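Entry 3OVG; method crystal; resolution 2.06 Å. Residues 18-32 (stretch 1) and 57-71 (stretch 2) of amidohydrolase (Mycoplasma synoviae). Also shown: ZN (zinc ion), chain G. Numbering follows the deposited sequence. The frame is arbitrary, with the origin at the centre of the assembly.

Stretch 1 18-32: EKLGITDCHDHFIKN
Stretch 2, residues 57-71: EFIDRGGSTIVTMDP

Two parallel strands, one running through Thr-23 and Asp-24, the other through Thr-65 to Thr-68, hold the stretches together, their axes 4.7 Å apart at closest approach and 18° from parallel. Thr-23 pairs with Thr-65 (CA to CA 4.5 Å) and Asp-24 with Ile-66 (CA to CA 4.9 Å). The chain turns a corner at His-26, and a beta bulge shifts the register by one, so Asp-27 pairs with Thr-68 (CA to CA 4.9 Å). Phi/psi are -87/-1 at Cys-25, -165/107 at His-26 and -160/-174 at Asp-27.

The backbone ladder runs in order. Ile-22 O accepts from two amides, Ser-64 N at 2.9 Å and Thr-65 N at 3.0 Å. Asp-24 N donates to Thr-65 O at 2.9 Å, and Asp-24 O accepts from Val-67 N at 3.0 Å. Past the bulge, Asp-27 N donates to Val-67 O at 3.0 Å, and Asp-27 O accepts from Met-69 N at 3.1 Å.

Ahead of the paired strand, Leu-20 O accepts from Thr-65 OG1 (chi1 m) at 2.7 Å. Thr-23 (chi1 m) donates OG1 to Gly-21 O at 3.1 Å. Both buried threonine hydroxyls thus give their protons to backbone carbonyls. Gly-21 has phi/psi 59/-151, and an ideal CB there would clash with Ser-64 OG at 2.8 Å. Water 1 accepts from Ile-22 N at 3.0 Å, donates to Gly-62 O at 2.7 Å and hydrogen-bonds Ser-64 OG at 2.8 Å, linking the stretches.

Gly-62, at phi/psi 116/1, is the first residue after the helix to leave helical phi/psi, in a Schellman motif: Gly-62 N donates to Ile-59 O at 2.6 Å and Gly-63 N to Phe-58 O at 2.8 Å. A CB on Gly-62 would jam against the preceding carbonyl O; one on Gly-63 would clash with Phe-58 CE2 at 2.3 Å.

Asp-24 (chi1 t) and Ile-66 (chi1 m, chi2 t) share one sheet face. Phe-58 (chi1 t) brings CZ within 3.8 Å of Asp-24 CB. Buried Ile-66 and Phe-29 (chi1 m) form an apolar pair, CD1 of Ile-66 at the ring edge, 3.6 Å from Phe-29 CZ. Thr-23 and Thr-65 share the opposite face. Thr-23 CG2 lies 4.0 Å from CG2 of buried Val-67, whose CA-to-CB bond points toward stretch 1.

His-26 (chi1 t) and His-28 (chi1 m) bind zinc: His-26 NE2 to ZN is 2.4 Å and His-28 NE2 to ZN is 2.3 Å. Water 3 (O to ZN 2.5 Å), water 4 (O to ZN 2.4 Å) and two atoms elsewhere in the structure also bind it. His-28 ND1 donates to Asp-70 OD2 at 2.6 Å; His-26 ND1 is hydrogen-bonded elsewhere. Met-69, a selenomethionine (chi1, chi2 and chi3 m), covers one face of the His-26 ring, CB 3.8 Å from its centroid.

Asp-70 OD1 (chi1 m) accepts from water 2 at 2.7 Å. That water accepts from Phe-29 N at 2.8 Å, a second water link. Asp-27 OD1 accepts from His-28 N at 2.9 Å.

The contact buries 873 Å², both sides summed.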

# COMPACT_ATOMS: atom_id res chain seq x y z
N GLU A 18 -25.43 37.77 -22.30
CA GLU A 18 -26.03 37.21 -23.51
C GLU A 18 -24.94 36.60 -24.37
O GLU A 18 -25.24 35.87 -25.29
CB GLU A 18 -26.76 38.29 -24.31
CG GLU A 18 -27.95 38.93 -23.54
CD GLU A 18 -27.54 39.96 -22.45
OE1 GLU A 18 -26.36 40.41 -22.37
OE2 GLU A 18 -28.44 40.31 -21.66
N LYS A 19 -23.68 36.87 -24.03
CA LYS A 19 -22.55 36.40 -24.83
C LYS A 19 -21.97 35.09 -24.25
O LYS A 19 -21.09 34.48 -24.84
CB LYS A 19 -21.48 37.49 -24.84
CG LYS A 19 -20.81 37.72 -26.16
CD LYS A 19 -21.35 38.95 -26.90
CE LYS A 19 -20.60 40.22 -26.46
NZ LYS A 19 -20.48 41.28 -27.52
N LEU A 20 -22.47 34.67 -23.10
CA LEU A 20 -22.07 33.39 -22.50
C LEU A 20 -22.42 32.21 -23.41
O LEU A 20 -21.62 31.29 -23.53
CB LEU A 20 -22.69 33.21 -21.10
CG LEU A 20 -22.05 33.98 -19.92
CD1 LEU A 20 -22.93 34.08 -18.65
CD2 LEU A 20 -20.68 33.42 -19.54
N GLY A 21 -23.61 32.23 -24.04
CA GLY A 21 -24.06 31.13 -24.88
C GLY A 21 -24.14 29.81 -24.11
O GLY A 21 -24.36 29.82 -22.88
N ILE A 22 -23.96 28.70 -24.82
CA ILE A 22 -23.94 27.40 -24.17
C ILE A 22 -22.69 27.29 -23.27
O ILE A 22 -21.55 27.51 -23.70
CB ILE A 22 -23.97 26.26 -25.19
CG1 ILE A 22 -25.30 26.30 -25.98
CG2 ILE A 22 -23.74 24.95 -24.47
CD1 ILE A 22 -25.53 25.09 -26.95
N THR A 23 -22.94 26.98 -22.00
CA THR A 23 -21.89 27.01 -20.99
C THR A 23 -21.76 25.69 -20.24
O THR A 23 -22.72 25.15 -19.70
CB THR A 23 -22.14 28.14 -19.94
OG1 THR A 23 -22.31 29.39 -20.61
CG2 THR A 23 -20.97 28.23 -18.94
N ASP A 24 -20.53 25.22 -20.22
CA ASP A 24 -20.12 24.07 -19.46
C ASP A 24 -19.72 24.67 -18.11
O ASP A 24 -18.71 25.38 -18.04
CB ASP A 24 -18.92 23.48 -20.19
CG ASP A 24 -18.18 22.44 -19.40
OD1 ASP A 24 -18.52 22.15 -18.22
OD2 ASP A 24 -17.23 21.90 -20.01
N CYS A 25 -20.47 24.36 -17.06
CA CYS A 25 -20.36 25.10 -15.80
C CYS A 25 -19.31 24.59 -14.81
O CYS A 25 -19.13 25.19 -13.75
CB CYS A 25 -21.73 25.21 -15.10
SG CYS A 25 -22.83 26.39 -15.97
N HIS A 26 -18.60 23.53 -15.17
CA HIS A 26 -17.57 22.98 -14.30
C HIS A 26 -16.67 22.04 -15.08
O HIS A 26 -17.08 20.94 -15.42
CB HIS A 26 -18.22 22.29 -13.09
CG HIS A 26 -17.25 21.72 -12.11
ND1 HIS A 26 -17.52 21.64 -10.75
CD2 HIS A 26 -16.01 21.19 -12.28
CE1 HIS A 26 -16.50 21.06 -10.14
NE2 HIS A 26 -15.57 20.78 -11.04
N ASP A 27 -15.45 22.48 -15.36
CA ASP A 27 -14.56 21.68 -16.16
C ASP A 27 -13.11 22.09 -15.97
O ASP A 27 -12.82 22.96 -15.13
CB ASP A 27 -14.98 21.74 -17.63
CG ASP A 27 -14.94 20.38 -18.29
OD1 ASP A 27 -13.97 19.64 -18.03
OD2 ASP A 27 -15.89 20.03 -19.04
N HIS A 28 -12.21 21.50 -16.75
CA HIS A 28 -10.80 21.70 -16.51
C HIS A 28 -10.06 21.59 -17.79
O HIS A 28 -10.53 20.97 -18.71
CB HIS A 28 -10.26 20.63 -15.54
CG HIS A 28 -10.96 20.62 -14.23
ND1 HIS A 28 -10.60 21.45 -13.20
CD2 HIS A 28 -12.05 19.94 -13.81
CE1 HIS A 28 -11.42 21.27 -12.18
NE2 HIS A 28 -12.32 20.36 -12.54
N PHE A 29 -8.86 22.17 -17.84
CA PHE A 29 -7.95 21.92 -18.93
C PHE A 29 -6.55 21.71 -18.40
O PHE A 29 -5.90 20.70 -18.69
CB PHE A 29 -7.98 23.07 -19.93
CG PHE A 29 -9.21 23.09 -20.79
CD1 PHE A 29 -9.47 22.04 -21.67
CD2 PHE A 29 -10.09 24.15 -20.73
CE1 PHE A 29 -10.64 22.06 -22.49
CE2 PHE A 29 -11.25 24.16 -21.53
CZ PHE A 29 -11.51 23.12 -22.42
N ILE A 30 -6.08 22.69 -17.62
CA ILE A 30 -4.78 22.62 -16.99
C ILE A 30 -4.92 22.37 -15.49
O ILE A 30 -5.62 23.11 -14.79
CB ILE A 30 -4.01 23.94 -17.21
CG1 ILE A 30 -3.95 24.26 -18.72
CG2 ILE A 30 -2.61 23.86 -16.55
CD1 ILE A 30 -3.08 23.30 -19.52
N LYS A 31 -4.26 21.32 -15.01
CA LYS A 31 -4.09 21.07 -13.60
C LYS A 31 -2.60 20.94 -13.39
O LYS A 31 -1.96 19.94 -13.80
CB LYS A 31 -4.82 19.78 -13.16
CG LYS A 31 -6.35 19.92 -13.07
CD LYS A 31 -7.02 18.59 -12.58
CE LYS A 31 -8.52 18.79 -12.27
NZ LYS A 31 -9.10 17.61 -11.51
N ASN A 32 -2.03 21.95 -12.78
CA ASN A 32 -0.60 22.06 -12.67
C ASN A 32 -0.14 21.68 -11.26
O ASN A 32 -0.06 22.52 -10.38
CB ASN A 32 -0.22 23.50 -13.04
CG ASN A 32 1.26 23.74 -13.03
OD1 ASN A 32 1.72 24.84 -12.68
ND2 ASN A 32 2.02 22.74 -13.41
N GLU A 57 -13.44 21.51 -30.35
CA GLU A 57 -14.53 20.56 -30.57
C GLU A 57 -15.83 20.98 -29.86
O GLU A 57 -16.95 20.85 -30.39
CB GLU A 57 -14.11 19.15 -30.15
CG GLU A 57 -13.12 18.57 -31.11
CD GLU A 57 -12.59 17.21 -30.70
OE1 GLU A 57 -13.29 16.47 -29.95
OE2 GLU A 57 -11.46 16.88 -31.13
N PHE A 58 -15.68 21.46 -28.64
CA PHE A 58 -16.81 21.96 -27.87
C PHE A 58 -17.50 23.11 -28.60
O PHE A 58 -18.72 23.18 -28.64
CB PHE A 58 -16.30 22.38 -26.49
CG PHE A 58 -17.32 23.07 -25.61
CD1 PHE A 58 -18.30 22.35 -24.97
CD2 PHE A 58 -17.23 24.43 -25.37
CE1 PHE A 58 -19.19 22.94 -24.11
CE2 PHE A 58 -18.14 25.06 -24.51
CZ PHE A 58 -19.14 24.32 -23.89
N ILE A 59 -16.71 24.03 -29.16
CA ILE A 59 -17.26 25.15 -29.92
C ILE A 59 -17.88 24.63 -31.22
O ILE A 59 -19.03 24.98 -31.57
CB ILE A 59 -16.17 26.25 -30.12
CG1 ILE A 59 -15.88 26.96 -28.79
CG2 ILE A 59 -16.57 27.27 -31.19
CD1 ILE A 59 -14.56 27.75 -28.75
N ASP A 60 -17.17 23.74 -31.91
CA ASP A 60 -17.72 23.08 -33.09
C ASP A 60 -19.15 22.58 -32.85
O ASP A 60 -20.02 22.70 -33.72
CB ASP A 60 -16.83 21.91 -33.51
CG ASP A 60 -17.44 21.08 -34.65
OD1 ASP A 60 -18.16 20.12 -34.33
OD2 ASP A 60 -17.21 21.39 -35.84
N ARG A 61 -19.42 22.05 -31.66
CA ARG A 61 -20.75 21.47 -31.40
C ARG A 61 -21.72 22.54 -30.95
O ARG A 61 -22.89 22.25 -30.74
CB ARG A 61 -20.69 20.37 -30.33
CG ARG A 61 -19.83 19.16 -30.67
CD ARG A 61 -20.34 18.39 -31.88
NE ARG A 61 -19.68 17.09 -31.99
CZ ARG A 61 -18.39 16.93 -32.29
NH1 ARG A 61 -17.62 17.99 -32.50
NH2 ARG A 61 -17.86 15.72 -32.37
N GLY A 62 -21.24 23.77 -30.77
CA GLY A 62 -22.11 24.88 -30.37
C GLY A 62 -21.82 25.49 -29.00
O GLY A 62 -22.48 26.41 -28.58
N GLY A 63 -20.82 25.01 -28.30
CA GLY A 63 -20.54 25.56 -26.99
C GLY A 63 -19.84 26.90 -27.16
O GLY A 63 -19.25 27.15 -28.21
N SER A 64 -19.91 27.73 -26.12
CA SER A 64 -19.14 28.98 -26.07
C SER A 64 -18.30 29.10 -24.80
O SER A 64 -17.13 29.45 -24.85
CB SER A 64 -20.08 30.21 -26.11
OG SER A 64 -20.67 30.41 -27.38
N THR A 65 -18.91 28.85 -23.65
CA THR A 65 -18.22 29.18 -22.42
C THR A 65 -17.83 27.98 -21.56
O THR A 65 -18.62 27.08 -21.34
CB THR A 65 -19.03 30.20 -21.58
OG1 THR A 65 -19.24 31.40 -22.36
CG2 THR A 65 -18.29 30.54 -20.31
N ILE A 66 -16.60 27.98 -21.05
CA ILE A 66 -16.21 26.96 -20.09
C ILE A 66 -15.73 27.59 -18.80
O ILE A 66 -14.84 28.43 -18.80
CB ILE A 66 -15.15 25.98 -20.69
CG1 ILE A 66 -15.79 25.16 -21.80
CG2 ILE A 66 -14.59 25.06 -19.62
CD1 ILE A 66 -14.81 24.47 -22.71
N VAL A 67 -16.36 27.21 -17.68
CA VAL A 67 -15.90 27.65 -16.36
C VAL A 67 -14.90 26.62 -15.78
O VAL A 67 -15.27 25.51 -15.39
CB VAL A 67 -17.09 27.82 -15.40
CG1 VAL A 67 -16.66 28.46 -14.07
CG2 VAL A 67 -18.22 28.64 -16.07
N THR A 68 -13.64 27.01 -15.67
CA THR A 68 -12.64 26.10 -15.14
C THR A 68 -12.57 26.23 -13.61
O THR A 68 -12.15 27.25 -13.08
CB THR A 68 -11.27 26.33 -15.81
OG1 THR A 68 -10.85 27.68 -15.62
CG2 THR A 68 -11.37 26.08 -17.33
N MSE A 69 -12.96 25.17 -12.91
CA MSE A 69 -13.15 25.25 -11.47
C MSE A 69 -11.92 24.84 -10.62
O MSE A 69 -12.00 23.98 -9.76
CB MSE A 69 -14.39 24.43 -11.07
CG MSE A 69 -15.73 25.03 -11.59
SE MSE A 69 -16.03 26.90 -10.98
CE MSE A 69 -15.43 26.76 -9.08
N ASP A 70 -10.78 25.47 -10.86
CA ASP A 70 -9.61 25.18 -10.04
C ASP A 70 -9.32 26.32 -9.05
O ASP A 70 -9.00 27.43 -9.46
CB ASP A 70 -8.42 24.98 -10.95
CG ASP A 70 -8.77 24.15 -12.19
OD1 ASP A 70 -9.12 24.77 -13.23
OD2 ASP A 70 -8.70 22.91 -12.10
N PRO A 71 -9.45 26.06 -7.75
CA PRO A 71 -9.11 27.14 -6.82
C PRO A 71 -7.58 27.31 -6.85
O PRO A 71 -6.86 26.42 -7.28
CB PRO A 71 -9.54 26.60 -5.46
CG PRO A 71 -9.67 25.07 -5.63
CD PRO A 71 -9.51 24.74 -7.10
ZN ZN G . -13.65 19.36 -10.97
O HOH W 1 -22.94 28.84 -27.59
O HOH W 2 -8.27 23.46 -15.40
O HOH W 3 -11.67 17.86 -10.70
O HOH W 4 -14.40 17.50 -9.75